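Local coordinates for protein valine-pyruvate aminotransferase (PDB 3G7Q) that catalyses the pyridoxal 5'-phosphate-dependent transfer of an amino group from L-valine to pyruvate, a reaction that probably serves alanine biosynthesis, at residues A[343-351]-A[406-417]; A[32-40]-A[362-370]. All blocks are in the same frame, centred on the assembly; numbering follows the deposited sequence.

Contact 1: A[343-351]-A[406-417]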
ATOM      1  N   TRP A 343      18.425 -19.752 -11.289  1.00 29.01           N
ATOM      2  CA  TRP A 343      19.552 -19.373 -10.428  1.00 29.02           C
ATOM      3  C   TRP A 343      20.762 -20.099 -10.967  1.00 27.99           C
ATOM      4  O   TRP A 343      20.830 -21.360 -10.950  1.00 29.14           O
ATOM      5  CB  TRP A 343      19.242 -19.762  -9.004  1.00 29.62           C
ATOM      6  CG  TRP A 343      20.269 -19.495  -7.951  1.00 27.09           C
ATOM      7  CD1 TRP A 343      21.061 -20.397  -7.329  1.00 29.09           C
ATOM      8  CD2 TRP A 343      20.519 -18.233  -7.308  1.00 27.52           C
ATOM      9  NE1 TRP A 343      21.807 -19.786  -6.373  1.00 29.37           N
ATOM     10  CE2 TRP A 343      21.495 -18.459  -6.330  1.00 29.95           C
ATOM     11  CE3 TRP A 343      20.026 -16.937  -7.487  1.00 29.32           C
ATOM     12  CZ2 TRP A 343      21.993 -17.440  -5.512  1.00 29.17           C
ATOM     13  CZ3 TRP A 343      20.501 -15.922  -6.665  1.00 29.22           C
ATOM     14  CH2 TRP A 343      21.476 -16.184  -5.693  1.00 28.00           C
ATOM     15  N   LEU A 344      21.720 -19.291 -11.423  1.00 27.81           N
ATOM     16  CA  LEU A 344      22.918 -19.785 -12.083  1.00 29.45           C
ATOM     17  C   LEU A 344      24.112 -19.694 -11.157  1.00 28.55           C
ATOM     18  O   LEU A 344      24.403 -18.617 -10.634  1.00 29.25           O
ATOM     19  CB  LEU A 344      23.201 -18.971 -13.340  1.00 29.09           C
ATOM     20  CG  LEU A 344      21.996 -18.789 -14.301  1.00 33.82           C
ATOM     21  CD1 LEU A 344      22.389 -17.931 -15.524  1.00 30.39           C
ATOM     22  CD2 LEU A 344      21.366 -20.129 -14.691  1.00 30.44           C
ATOM     23  N   TRP A 345      24.794 -20.823 -10.974  1.00 29.14           N
ATOM     24  CA  TRP A 345      26.001 -20.919 -10.172  1.00 28.87           C
ATOM     25  C   TRP A 345      27.176 -21.217 -11.105  1.00 29.29           C
ATOM     26  O   TRP A 345      27.282 -22.321 -11.619  1.00 28.11           O
ATOM     27  CB  TRP A 345      25.848 -21.983  -9.095  1.00 29.23           C
ATOM     28  CG  TRP A 345      27.081 -22.287  -8.298  1.00 27.72           C
ATOM     29  CD1 TRP A 345      28.145 -21.453  -8.047  1.00 32.03           C
ATOM     30  CD2 TRP A 345      27.333 -23.491  -7.553  1.00 26.98           C
ATOM     31  NE1 TRP A 345      29.073 -22.102  -7.254  1.00 31.48           N
ATOM     32  CE2 TRP A 345      28.595 -23.348  -6.935  1.00 31.10           C
ATOM     33  CE3 TRP A 345      26.622 -24.677  -7.363  1.00 29.53           C
ATOM     34  CZ2 TRP A 345      29.159 -24.350  -6.146  1.00 30.56           C
ATOM     35  CZ3 TRP A 345      27.209 -25.693  -6.581  1.00 30.32           C
ATOM     36  CH2 TRP A 345      28.469 -25.514  -6.004  1.00 31.73           C
ATOM     37  N   PHE A 346      28.028 -20.216 -11.311  1.00 29.34           N
ATOM     38  CA  PHE A 346      29.200 -20.304 -12.181  1.00 27.03           C
ATOM     39  C   PHE A 346      30.282 -20.866 -11.295  1.00 28.17           C
ATOM     40  O   PHE A 346      31.108 -20.150 -10.726  1.00 28.07           O
ATOM     41  CB  PHE A 346      29.522 -18.930 -12.775  1.00 27.35           C
ATOM     42  CG  PHE A 346      28.341 -18.301 -13.472  1.00 27.38           C
ATOM     43  CD1 PHE A 346      27.765 -18.911 -14.583  1.00 28.83           C
ATOM     44  CD2 PHE A 346      27.775 -17.117 -13.004  1.00 28.88           C
ATOM     45  CE1 PHE A 346      26.689 -18.340 -15.215  1.00 31.10           C
ATOM     46  CE2 PHE A 346      26.695 -16.548 -13.648  1.00 32.17           C
ATOM     47  CZ  PHE A 346      26.145 -17.156 -14.741  1.00 30.46           C
ATOM     48  N   LYS A 347      30.263 -22.189 -11.139  1.00 29.21           N
ATOM     49  CA  LYS A 347      31.085 -22.813 -10.082  1.00 31.19           C
ATOM     50  C   LYS A 347      32.568 -22.504 -10.239  1.00 31.80           C
ATOM     51  O   LYS A 347      33.124 -22.660 -11.305  1.00 35.17           O
ATOM     52  CB  LYS A 347      30.835 -24.329  -9.967  1.00 34.50           C
ATOM     53  CG  LYS A 347      31.615 -25.008  -8.818  1.00 35.60           C
ATOM     54  CD  LYS A 347      31.113 -26.434  -8.482  1.00 35.63           C
ATOM     55  CE  LYS A 347      31.878 -27.014  -7.267  1.00 40.45           C
ATOM     56  NZ  LYS A 347      33.318 -27.190  -7.580  1.00 45.88           N
ATOM     57  N   ASP A 348      33.153 -21.994  -9.160  1.00 34.30           N
ATOM     58  CA  ASP A 348      34.569 -21.614  -9.112  1.00 35.65           C
ATOM     59  C   ASP A 348      34.944 -20.493 -10.112  1.00 36.74           C
ATOM     60  O   ASP A 348      36.123 -20.351 -10.460  1.00 36.84           O
ATOM     61  CB  ASP A 348      35.487 -22.844  -9.282  1.00 37.34           C
ATOM     62  CG  ASP A 348      35.209 -23.921  -8.255  1.00 36.43           C
ATOM     63  OD1 ASP A 348      34.929 -23.603  -7.079  1.00 42.51           O
ATOM     64  OD2 ASP A 348      35.250 -25.088  -8.638  1.00 44.86           O
ATOM     65  N   LEU A 349      33.967 -19.700 -10.569  1.00 32.07           N
ATOM     66  CA  LEU A 349      34.257 -18.565 -11.452  1.00 30.46           C
ATOM     67  C   LEU A 349      35.418 -17.791 -10.842  1.00 28.85           C
ATOM     68  O   LEU A 349      35.421 -17.498  -9.636  1.00 28.88           O
ATOM     69  CB  LEU A 349      33.037 -17.633 -11.557  1.00 29.69           C
ATOM     70  CG  LEU A 349      33.060 -16.530 -12.621  1.00 28.89           C
ATOM     71  CD1 LEU A 349      33.105 -17.158 -14.015  1.00 29.50           C
ATOM     72  CD2 LEU A 349      31.827 -15.604 -12.485  1.00 28.37           C
ATOM     73  N   PRO A 350      36.453 -17.455 -11.643  1.00 29.00           N
ATOM     74  CA  PRO A 350      37.599 -16.750 -11.050  1.00 28.47           C
ATOM     75  C   PRO A 350      37.470 -15.227 -10.898  1.00 26.23           C
ATOM     76  O   PRO A 350      38.468 -14.546 -10.642  1.00 25.75           O
ATOM     77  CB  PRO A 350      38.757 -17.110 -12.008  1.00 30.36           C
ATOM     78  CG  PRO A 350      38.113 -17.335 -13.284  1.00 31.84           C
ATOM     79  CD  PRO A 350      36.683 -17.769 -13.052  1.00 30.29           C
ATOM     80  N   ILE A 351      36.260 -14.710 -11.082  1.00 26.19           N
ATOM     81  CA  ILE A 351      35.921 -13.337 -10.818  1.00 25.93           C
ATOM     82  C   ILE A 351      34.590 -13.389 -10.078  1.00 26.63           C
ATOM     83  O   ILE A 351      33.929 -14.425 -10.088  1.00 26.13           O
ATOM     84  CB  ILE A 351      35.759 -12.445 -12.097  1.00 25.30           C
ATOM     85  CG1 ILE A 351      34.599 -12.884 -12.998  1.00 28.12           C
ATOM     86  CG2 ILE A 351      37.117 -12.334 -12.869  1.00 26.85           C
ATOM     87  CD1 ILE A 351      34.292 -11.853 -14.078  1.00 27.19           C
ATOM     88  N   LEU A 406      26.391 -13.756 -22.134  1.00 28.85           N
ATOM     89  CA  LEU A 406      26.809 -14.358 -20.864  1.00 27.80           C
ATOM     90  C   LEU A 406      27.921 -15.380 -21.075  1.00 29.67           C
ATOM     91  O   LEU A 406      28.947 -15.336 -20.405  1.00 26.92           O
ATOM     92  CB  LEU A 406      25.621 -15.019 -20.142  1.00 28.29           C
ATOM     93  CG  LEU A 406      25.921 -15.818 -18.850  1.00 27.74           C
ATOM     94  CD1 LEU A 406      26.505 -14.950 -17.741  1.00 27.58           C
ATOM     95  CD2 LEU A 406      24.662 -16.594 -18.333  1.00 26.31           C
ATOM     96  N   ALA A 407      27.719 -16.322 -21.990  1.00 26.12           N
ATOM     97  CA  ALA A 407      28.723 -17.343 -22.255  1.00 28.56           C
ATOM     98  C   ALA A 407      30.026 -16.727 -22.721  1.00 27.10           C
ATOM     99  O   ALA A 407      31.103 -17.207 -22.370  1.00 28.60           O
ATOM    100  CB  ALA A 407      28.183 -18.379 -23.267  1.00 29.36           C
ATOM    101  N   GLU A 408      29.958 -15.684 -23.544  1.00 28.53           N
ATOM    102  CA  GLU A 408      31.189 -15.011 -23.969  1.00 27.01           C
ATOM    103  C   GLU A 408      31.956 -14.395 -22.793  1.00 25.23           C
ATOM    104  O   GLU A 408      33.172 -14.475 -22.744  1.00 26.68           O
ATOM    105  CB  GLU A 408      30.887 -13.929 -25.003  1.00 28.52           C
ATOM    106  CG  GLU A 408      30.494 -14.488 -26.365  1.00 32.62           C
ATOM    107  CD  GLU A 408      29.995 -13.428 -27.323  1.00 40.45           C
ATOM    108  OE1 GLU A 408      30.033 -12.250 -26.974  1.00 36.73           O
ATOM    109  OE2 GLU A 408      29.571 -13.778 -28.434  1.00 36.12           O
ATOM    110  N   GLU A 409      31.228 -13.809 -21.847  1.00 26.78           N
ATOM    111  CA  GLU A 409      31.837 -13.167 -20.668  1.00 27.49           C
ATOM    112  C   GLU A 409      32.370 -14.195 -19.670  1.00 27.99           C
ATOM    113  O   GLU A 409      33.401 -13.958 -19.054  1.00 28.22           O
ATOM    114  CB  GLU A 409      30.851 -12.180 -20.030  1.00 29.50           C
ATOM    115  CG  GLU A 409      30.561 -10.987 -20.939  1.00 29.84           C
ATOM    116  CD  GLU A 409      31.808 -10.286 -21.424  1.00 30.85           C
ATOM    117  OE1 GLU A 409      32.743 -10.029 -20.612  1.00 33.11           O
ATOM    118  OE2 GLU A 409      31.876  -9.996 -22.640  1.00 31.36           O
ATOM    119  N   ILE A 410      31.666 -15.311 -19.504  0.80 26.45           N
ATOM    120  CA  ILE A 410      32.153 -16.404 -18.673  0.80 28.03           C
ATOM    121  C   ILE A 410      33.457 -16.943 -19.289  0.80 29.61           C
ATOM    122  O   ILE A 410      34.451 -17.109 -18.592  0.80 26.51           O
ATOM    123  CB  ILE A 410      31.115 -17.529 -18.509  0.80 27.44           C
ATOM    124  CG1 ILE A 410      29.883 -17.075 -17.697  0.80 29.67           C
ATOM    125  CG2 ILE A 410      31.731 -18.778 -17.856  0.80 26.64           C
ATOM    126  CD1 ILE A 410      30.154 -16.635 -16.285  0.80 33.08           C
ATOM    127  N   GLU A 411      33.472 -17.159 -20.607  1.00 27.84           N
ATOM    128  CA  GLU A 411      34.681 -17.638 -21.287  1.00 29.76           C
ATOM    129  C   GLU A 411      35.807 -16.647 -21.105  1.00 28.41           C
ATOM    130  O   GLU A 411      36.940 -17.055 -20.866  1.00 29.89           O
ATOM    131  CB  GLU A 411      34.415 -17.857 -22.785  1.00 33.76           C
ATOM    132  CG  GLU A 411      35.622 -18.004 -23.700  1.00 41.91           C
ATOM    133  CD  GLU A 411      36.512 -19.213 -23.447  1.00 56.27           C
ATOM    134  OE1 GLU A 411      36.029 -20.179 -22.822  1.00 58.73           O
ATOM    135  OE2 GLU A 411      37.691 -19.206 -23.917  1.00 52.63           O
ATOM    136  N   ARG A 412      35.520 -15.364 -21.280  1.00 27.52           N
ATOM    137  CA  ARG A 412      36.544 -14.345 -21.094  1.00 27.72           C
ATOM    138  C   ARG A 412      37.149 -14.401 -19.682  1.00 26.27           C
ATOM    139  O   ARG A 412      38.365 -14.322 -19.539  1.00 27.09           O
ATOM    140  CB  ARG A 412      35.989 -12.942 -21.344  1.00 28.61           C
ATOM    141  CG  ARG A 412      37.018 -11.842 -21.212  1.00 33.65           C
ATOM    142  CD  ARG A 412      36.399 -10.467 -21.378  1.00 37.43           C
ATOM    143  NE  ARG A 412      35.796 -10.294 -22.690  1.00 51.52           N
ATOM    144  N   ALA A 413      36.304 -14.510 -18.655  1.00 27.27           N
ATOM    145  CA  ALA A 413      36.780 -14.579 -17.255  1.00 29.71           C
ATOM    146  C   ALA A 413      37.738 -15.769 -17.049  1.00 28.96           C
ATOM    147  O   ALA A 413      38.801 -15.650 -16.446  1.00 27.08           O
ATOM    148  CB  ALA A 413      35.577 -14.672 -16.292  1.00 28.20           C
ATOM    149  N   TRP A 414      37.352 -16.930 -17.564  1.00 27.68           N
ATOM    150  CA  TRP A 414      38.191 -18.133 -17.441  1.00 28.24           C
ATOM    151  C   TRP A 414      39.472 -18.041 -18.265  1.00 30.86           C
ATOM    152  O   TRP A 414      40.490 -18.603 -17.901  1.00 29.21           O
ATOM    153  CB  TRP A 414      37.408 -19.380 -17.829  1.00 30.36           C
ATOM    154  CG  TRP A 414      36.449 -19.862 -16.790  1.00 30.62           C
ATOM    155  CD1 TRP A 414      35.117 -19.603 -16.721  1.00 31.15           C
ATOM    156  CD2 TRP A 414      36.761 -20.652 -15.651  1.00 34.49           C
ATOM    157  NE1 TRP A 414      34.565 -20.226 -15.634  1.00 29.48           N
ATOM    158  CE2 TRP A 414      35.553 -20.880 -14.955  1.00 34.53           C
ATOM    159  CE3 TRP A 414      37.953 -21.214 -15.153  1.00 42.23           C
ATOM    160  CZ2 TRP A 414      35.490 -21.639 -13.780  1.00 39.08           C
ATOM    161  CZ3 TRP A 414      37.899 -21.965 -13.975  1.00 41.27           C
ATOM    162  CH2 TRP A 414      36.663 -22.172 -13.305  1.00 42.09           C
ATOM    163  N   ARG A 415      39.441 -17.279 -19.356  1.00 29.98           N
ATOM    164  CA  ARG A 415      40.596 -17.144 -20.220  1.00 32.12           C
ATOM    165  C   ARG A 415      41.585 -16.103 -19.739  1.00 30.08           C
ATOM    166  O   ARG A 415      42.783 -16.341 -19.770  1.00 33.75           O
ATOM    167  CB  ARG A 415      40.102 -16.739 -21.605  1.00 31.57           C
ATOM    168  CG  ARG A 415      41.133 -16.623 -22.686  1.00 38.79           C
ATOM    169  CD  ARG A 415      40.469 -16.255 -24.045  1.00 41.48           C
ATOM    170  NE  ARG A 415      39.964 -14.864 -24.083  1.00 50.02           N
ATOM    171  CZ  ARG A 415      38.691 -14.472 -24.277  1.00 53.34           C
ATOM    172  NH1 ARG A 415      37.718 -15.326 -24.549  1.00 41.45           N
ATOM    173  NH2 ARG A 415      38.395 -13.179 -24.283  1.00 56.51           N
ATOM    174  N   GLU A 416      41.069 -14.960 -19.291  0.80 28.01           N
ATOM    175  CA  GLU A 416      41.920 -13.827 -18.960  0.80 27.80           C
ATOM    176  C   GLU A 416      41.517 -12.988 -17.743  0.80 27.84           C
ATOM    177  O   GLU A 416      42.097 -11.936 -17.538  0.80 25.66           O
ATOM    178  CB  GLU A 416      41.997 -12.896 -20.189  0.80 30.05           C
ATOM    179  CG  GLU A 416      40.654 -12.281 -20.602  0.80 31.24           C
ATOM    180  CD  GLU A 416      40.756 -11.152 -21.630  0.80 33.05           C
ATOM    181  OE1 GLU A 416      41.664 -11.212 -22.482  0.80 37.40           O
ATOM    182  OE2 GLU A 416      39.903 -10.218 -21.597  0.80 40.43           O
ATOM    183  N   GLY A 417      40.607 -13.467 -16.905  1.00 27.69           N
ATOM    184  CA  GLY A 417      40.134 -12.679 -15.768  1.00 29.16           C
ATOM    185  C   GLY A 417      39.286 -11.478 -16.148  1.00 30.15           C
ATOM    186  O   GLY A 417      39.176 -10.501 -15.380  1.00 28.24           O
ATOM    187  OXT GLY A 417      38.656 -11.460 -17.229  1.00 30.00           O
TER
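The small domain of this class I aminotransferase packs its C-terminal helix against a sheet strand and the type II turn that follows, Phe346 to Leu349, with Pro350 packed over one face of the Trp414 indole and Leu406 meeting Phe346. Trp414 buries more surface here than any other residue. Pro350 CD sits 3.9 Å from the centroid of the six-membered ring of Trp414 and 15° off its normal, a CH-pi contact. Lys347 O lies at the edge of the indole, near its plane and 3.6 Å from Trp414 CZ2, whereas Asp348 O comes obliquely to Trp414 CH2. Arg330 adds a cation-pi contact. Leu349, with CG anti to the backbone N (chi1 -169°), swings CD1 back to the helix, 3.8 Å from Trp414 NE1. A second CH-pi contact places Ile410 CD1 over a face of the Phe346 ring, 3.8 Å from its centroid and 16° off the normal. Deeper in, Leu406 reaches both Phe346 and Leu344, its CD1 3.7 Å from Phe346 CZ and its CD2 3.9 Å from Leu344 CD1. At the chain end, Ile351 meets both Ala413 and the C-terminal Gly417: its CD1 touches Ala413 CB at 3.8 Å, while its CG2 rests 3.7 Å from Gly417 O.

Contact 2: A[32-40]-A[362-370]; sequences GAIMLGGGN and ARGVLMVPG
A two-stranded parallel sheet pairs Ile34 and Met35 with Val365 and Leu366, joining the N-terminal part of the chain to the small domain of the aminotransferase fold. Its bonds follow the usual parallel pattern, in which one residue reaches the two neighbours of its partner. Ile34 N donates to Gly364 O at 2.7 Å, Ile34 O accepts from Leu366 N at 2.9 Å, and both bonds are nearly straight. The next bond, from Leu36 N to Leu366 O, keeps a length of 2.9 Å but bends to 139° at the hydrogen, where the first segment leaves the sheet.

The side chain of Leu36 adds apolar contact beyond the paired residues. Its CB lies against the backbone, 3.3 Å from Leu366 O, the same oxygen that receives the residue's own N-H. From there CG stands anti to the carbonyl carbon (chi1 -55°), and the chain runs alongside selenomethionine Met367, pointing the same way. At the tip, Leu36 CD1 meets Met367 CE at 3.6 Å. Ile399 of helix 396-416 also touches Leu36, and Met388 and Met390 of strand 387-391 touch Met367.

On one face of the small sheet, Ile34 and Val365 lie side by side, CD1 of the former 4.0 Å from CG2 of the latter, both backed by helix 396-416. Gly364 itself, with positive phi, is the C-prime residue of the Schellman motif that ends helix 353-362, so the strand starts directly from the helix end. Beyond the paired residues, Gly37 O accepts a hydrogen bond from Arg389 NH2 and also lies 3.3 Å from Val368 CG2.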
ATOM      1  N   GLY A  32      17.574  -1.396 -26.987  1.00 57.29           N
ATOM      2  CA  GLY A  32      17.521  -2.859 -27.125  1.00 54.74           C
ATOM      3  C   GLY A  32      18.171  -3.650 -25.983  1.00 52.33           C
ATOM      4  O   GLY A  32      18.823  -4.674 -26.226  1.00 53.05           O
ATOM      5  N   ALA A  33      17.984  -3.186 -24.747  1.00 49.14           N
ATOM      6  CA  ALA A  33      18.537  -3.866 -23.568  1.00 46.54           C
ATOM      7  C   ALA A  33      17.903  -5.229 -23.365  1.00 43.03           C
ATOM      8  O   ALA A  33      16.719  -5.435 -23.674  1.00 43.60           O
ATOM      9  CB  ALA A  33      18.324  -3.025 -22.321  1.00 46.63           C
ATOM     10  N   ILE A  34      18.689  -6.167 -22.840  1.00 38.29           N
ATOM     11  CA  ILE A  34      18.206  -7.516 -22.544  1.00 37.44           C
ATOM     12  C   ILE A  34      18.037  -7.503 -21.028  1.00 36.34           C
ATOM     13  O   ILE A  34      19.010  -7.641 -20.275  1.00 35.05           O
ATOM     14  CB  ILE A  34      19.167  -8.570 -23.057  1.00 37.13           C
ATOM     15  CG1 ILE A  34      19.270  -8.445 -24.588  1.00 39.97           C
ATOM     16  CG2 ILE A  34      18.687  -9.959 -22.638  1.00 34.14           C
ATOM     17  CD1 ILE A  34      20.489  -9.081 -25.173  1.00 41.42           C
HETATM   18  N   MSE A  35      16.802  -7.307 -20.570  0.50 33.62           N
HETATM   19  CA  MSE A  35      16.502  -7.166 -19.145  0.50 34.84           C
HETATM   20  C   MSE A  35      16.009  -8.479 -18.528  0.50 33.68           C
HETATM   21  O   MSE A  35      14.817  -8.781 -18.560  0.50 35.48           O
HETATM   22  CB  MSE A  35      15.471  -6.040 -18.941  0.50 35.83           C
HETATM   23  CG  MSE A  35      14.884  -5.933 -17.518  0.50 37.65           C
HETATM   24 SE   MSE A  35      16.217  -5.835 -16.102  0.38 31.28          SE
HETATM   25  CE  MSE A  35      15.001  -5.516 -14.638  0.50 39.14           C
ATOM     26  N   LEU A  36      16.931  -9.222 -17.926  1.00 33.65           N
ATOM     27  CA  LEU A  36      16.646 -10.536 -17.306  1.00 32.94           C
ATOM     28  C   LEU A  36      16.699 -10.491 -15.800  1.00 34.43           C
ATOM     29  O   LEU A  36      16.610 -11.536 -15.151  1.00 34.01           O
ATOM     30  CB  LEU A  36      17.638 -11.571 -17.849  1.00 32.18           C
ATOM     31  CG  LEU A  36      17.676 -11.702 -19.380  1.00 36.00           C
ATOM     32  CD1 LEU A  36      18.688 -12.742 -19.817  1.00 34.38           C
ATOM     33  CD2 LEU A  36      16.297 -12.056 -19.975  1.00 36.12           C
ATOM     34  N   GLY A  37      16.794  -9.288 -15.236  1.00 32.99           N
ATOM     35  CA  GLY A  37      16.916  -9.070 -13.808  1.00 31.79           C
ATOM     36  C   GLY A  37      15.661  -8.723 -13.027  1.00 33.73           C
ATOM     37  O   GLY A  37      15.747  -8.442 -11.838  1.00 34.14           O
ATOM     38  N   GLY A  38      14.515  -8.719 -13.696  1.00 35.74           N
ATOM     39  CA  GLY A  38      13.236  -8.359 -13.069  1.00 36.00           C
ATOM     40  C   GLY A  38      12.465  -9.541 -12.544  1.00 37.06           C
ATOM     41  O   GLY A  38      12.889 -10.683 -12.706  1.00 34.38           O
ATOM     42  N   GLY A  39      11.332  -9.258 -11.890  1.00 34.92           N
ATOM     43  CA  GLY A  39      10.530 -10.286 -11.289  1.00 34.19           C
ATOM     44  C   GLY A  39       9.107 -10.281 -11.789  1.00 35.23           C
ATOM     45  O   GLY A  39       8.214 -10.794 -11.112  1.00 37.78           O
ATOM     46  N   ASN A  40       8.875  -9.739 -12.974  1.00 36.10           N
ATOM     47  CA  ASN A  40       7.514  -9.764 -13.495  1.00 37.75           C
ATOM     48  C   ASN A  40       7.130 -11.053 -14.192  1.00 36.01           C
ATOM     49  O   ASN A  40       7.941 -11.681 -14.873  1.00 34.72           O
ATOM     50  CB  ASN A  40       7.307  -8.596 -14.417  1.00 42.06           C
ATOM     51  CG  ASN A  40       7.357  -7.269 -13.667  1.00 50.69           C
ATOM     52  OD1 ASN A  40       6.923  -7.165 -12.499  1.00 55.35           O
ATOM     53  ND2 ASN A  40       7.868  -6.265 -14.328  1.00 50.08           N
ATOM     54  N   ALA A 362      27.607  -3.558 -19.485  1.00 31.84           N
ATOM     55  CA  ALA A 362      28.284  -2.788 -20.543  1.00 33.59           C
ATOM     56  C   ALA A 362      27.902  -3.298 -21.933  1.00 32.25           C
ATOM     57  O   ALA A 362      28.026  -2.563 -22.909  1.00 31.29           O
ATOM     58  CB  ALA A 362      29.804  -2.850 -20.370  1.00 33.24           C
ATOM     59  N   ARG A 363      27.490  -4.561 -22.017  1.00 31.82           N
ATOM     60  CA  ARG A 363      27.035  -5.161 -23.263  1.00 32.12           C
ATOM     61  C   ARG A 363      25.521  -5.266 -23.396  1.00 33.63           C
ATOM     62  O   ARG A 363      25.034  -5.974 -24.268  1.00 34.38           O
ATOM     63  CB  ARG A 363      27.676  -6.525 -23.424  1.00 33.92           C
ATOM     64  CG  ARG A 363      29.178  -6.428 -23.481  1.00 33.08           C
ATOM     65  CD  ARG A 363      29.823  -7.699 -23.901  1.00 33.05           C
ATOM     66  NE  ARG A 363      29.471  -8.075 -25.268  1.00 32.11           N
ATOM     67  CZ  ARG A 363      29.672  -9.280 -25.782  1.00 33.88           C
ATOM     68  NH1 ARG A 363      30.209 -10.246 -25.047  1.00 31.54           N
ATOM     69  NH2 ARG A 363      29.301  -9.537 -27.023  1.00 34.40           N
ATOM     70  N   GLY A 364      24.781  -4.588 -22.531  1.00 32.97           N
ATOM     71  CA  GLY A 364      23.332  -4.521 -22.632  1.00 34.03           C
ATOM     72  C   GLY A 364      22.529  -5.631 -22.022  1.00 32.05           C
ATOM     73  O   GLY A 364      21.344  -5.779 -22.335  1.00 35.03           O
ATOM     74  N   VAL A 365      23.157  -6.408 -21.135  1.00 31.14           N
ATOM     75  CA  VAL A 365      22.508  -7.547 -20.494  1.00 29.74           C
ATOM     76  C   VAL A 365      22.470  -7.320 -18.982  1.00 31.17           C
ATOM     77  O   VAL A 365      23.498  -7.035 -18.357  1.00 31.32           O
ATOM     78  CB  VAL A 365      23.253  -8.872 -20.801  1.00 32.87           C
ATOM     79  CG1 VAL A 365      22.613 -10.050 -20.083  1.00 30.39           C
ATOM     80  CG2 VAL A 365      23.312  -9.136 -22.307  1.00 30.62           C
ATOM     81  N   LEU A 366      21.272  -7.395 -18.410  1.00 30.53           N
ATOM     82  CA  LEU A 366      21.089  -7.244 -16.992  1.00 32.28           C
ATOM     83  C   LEU A 366      20.556  -8.519 -16.328  1.00 33.49           C
ATOM     84  O   LEU A 366      19.527  -9.051 -16.747  1.00 32.03           O
ATOM     85  CB  LEU A 366      20.131  -6.094 -16.724  1.00 33.43           C
ATOM     86  CG  LEU A 366      20.636  -4.695 -17.077  1.00 37.24           C
ATOM     87  CD1 LEU A 366      19.486  -3.757 -16.834  1.00 39.63           C
ATOM     88  CD2 LEU A 366      21.901  -4.281 -16.273  1.00 35.60           C
HETATM   89  N   MSE A 367      21.285  -8.980 -15.292  1.00 31.97           N
HETATM   90  CA  MSE A 367      20.917 -10.102 -14.423  1.00 32.87           C
HETATM   91  C   MSE A 367      21.227  -9.623 -13.003  1.00 30.90           C
HETATM   92  O   MSE A 367      21.861  -8.578 -12.839  1.00 32.87           O
HETATM   93  CB  MSE A 367      21.710 -11.366 -14.773  1.00 33.19           C
HETATM   94  CG  MSE A 367      21.441 -11.816 -16.161  1.00 34.16           C
HETATM   95 SE   MSE A 367      22.462 -13.474 -16.508  0.75 33.25          SE
HETATM   96  CE  MSE A 367      21.659 -13.985 -18.218  1.00 39.84           C
ATOM     97  N   VAL A 368      20.761 -10.346 -11.985  1.00 29.19           N
ATOM     98  CA  VAL A 368      20.981  -9.907 -10.596  1.00 29.43           C
ATOM     99  C   VAL A 368      22.138 -10.642  -9.935  1.00 29.90           C
ATOM    100  O   VAL A 368      22.169 -11.861  -9.913  1.00 29.24           O
ATOM    101  CB  VAL A 368      19.725 -10.071  -9.705  1.00 28.91           C
ATOM    102  CG1 VAL A 368      19.939  -9.331  -8.382  1.00 30.13           C
ATOM    103  CG2 VAL A 368      18.470  -9.547 -10.429  1.00 33.81           C
ATOM    104  N   PRO A 369      23.125  -9.906  -9.425  1.00 29.33           N
ATOM    105  CA  PRO A 369      24.174 -10.603  -8.692  1.00 29.64           C
ATOM    106  C   PRO A 369      23.614 -11.338  -7.478  1.00 31.13           C
ATOM    107  O   PRO A 369      22.784 -10.805  -6.742  1.00 32.22           O
ATOM    108  CB  PRO A 369      25.113  -9.462  -8.250  1.00 31.19           C
ATOM    109  CG  PRO A 369      24.826  -8.385  -9.169  1.00 30.97           C
ATOM    110  CD  PRO A 369      23.391  -8.463  -9.525  1.00 31.12           C
ATOM    111  N   GLY A 370      24.072 -12.565  -7.278  1.00 31.09           N
ATOM    112  CA  GLY A 370      23.554 -13.421  -6.218  1.00 32.60           C
ATOM    113  C   GLY A 370      23.814 -13.007  -4.788  1.00 35.01           C
ATOM    114  O   GLY A 370      23.038 -13.327  -3.893  1.00 32.31           O
TER

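From the N terminus, 32-40 is the first segment reached, and it meets 362-370 after 321 intervening residues that include the whole seven-stranded sheet of the large domain. Contact 2 closes that long loop. Before it does, the chain lays down 343-351, whose partner 406-417 comes only after 362-370, so the shorter loop of contact 1 crosses the longer one instead of nesting within it. The order 32-40, 343-351, 362-370, 406-417 ties together N-terminal strand, small-domain sheet and last helix. With centres about 16 Å apart, the two contacts also touch directly: Arg363 NH1 forms salt bridges to Glu408 OE1 and Glu409 OE2.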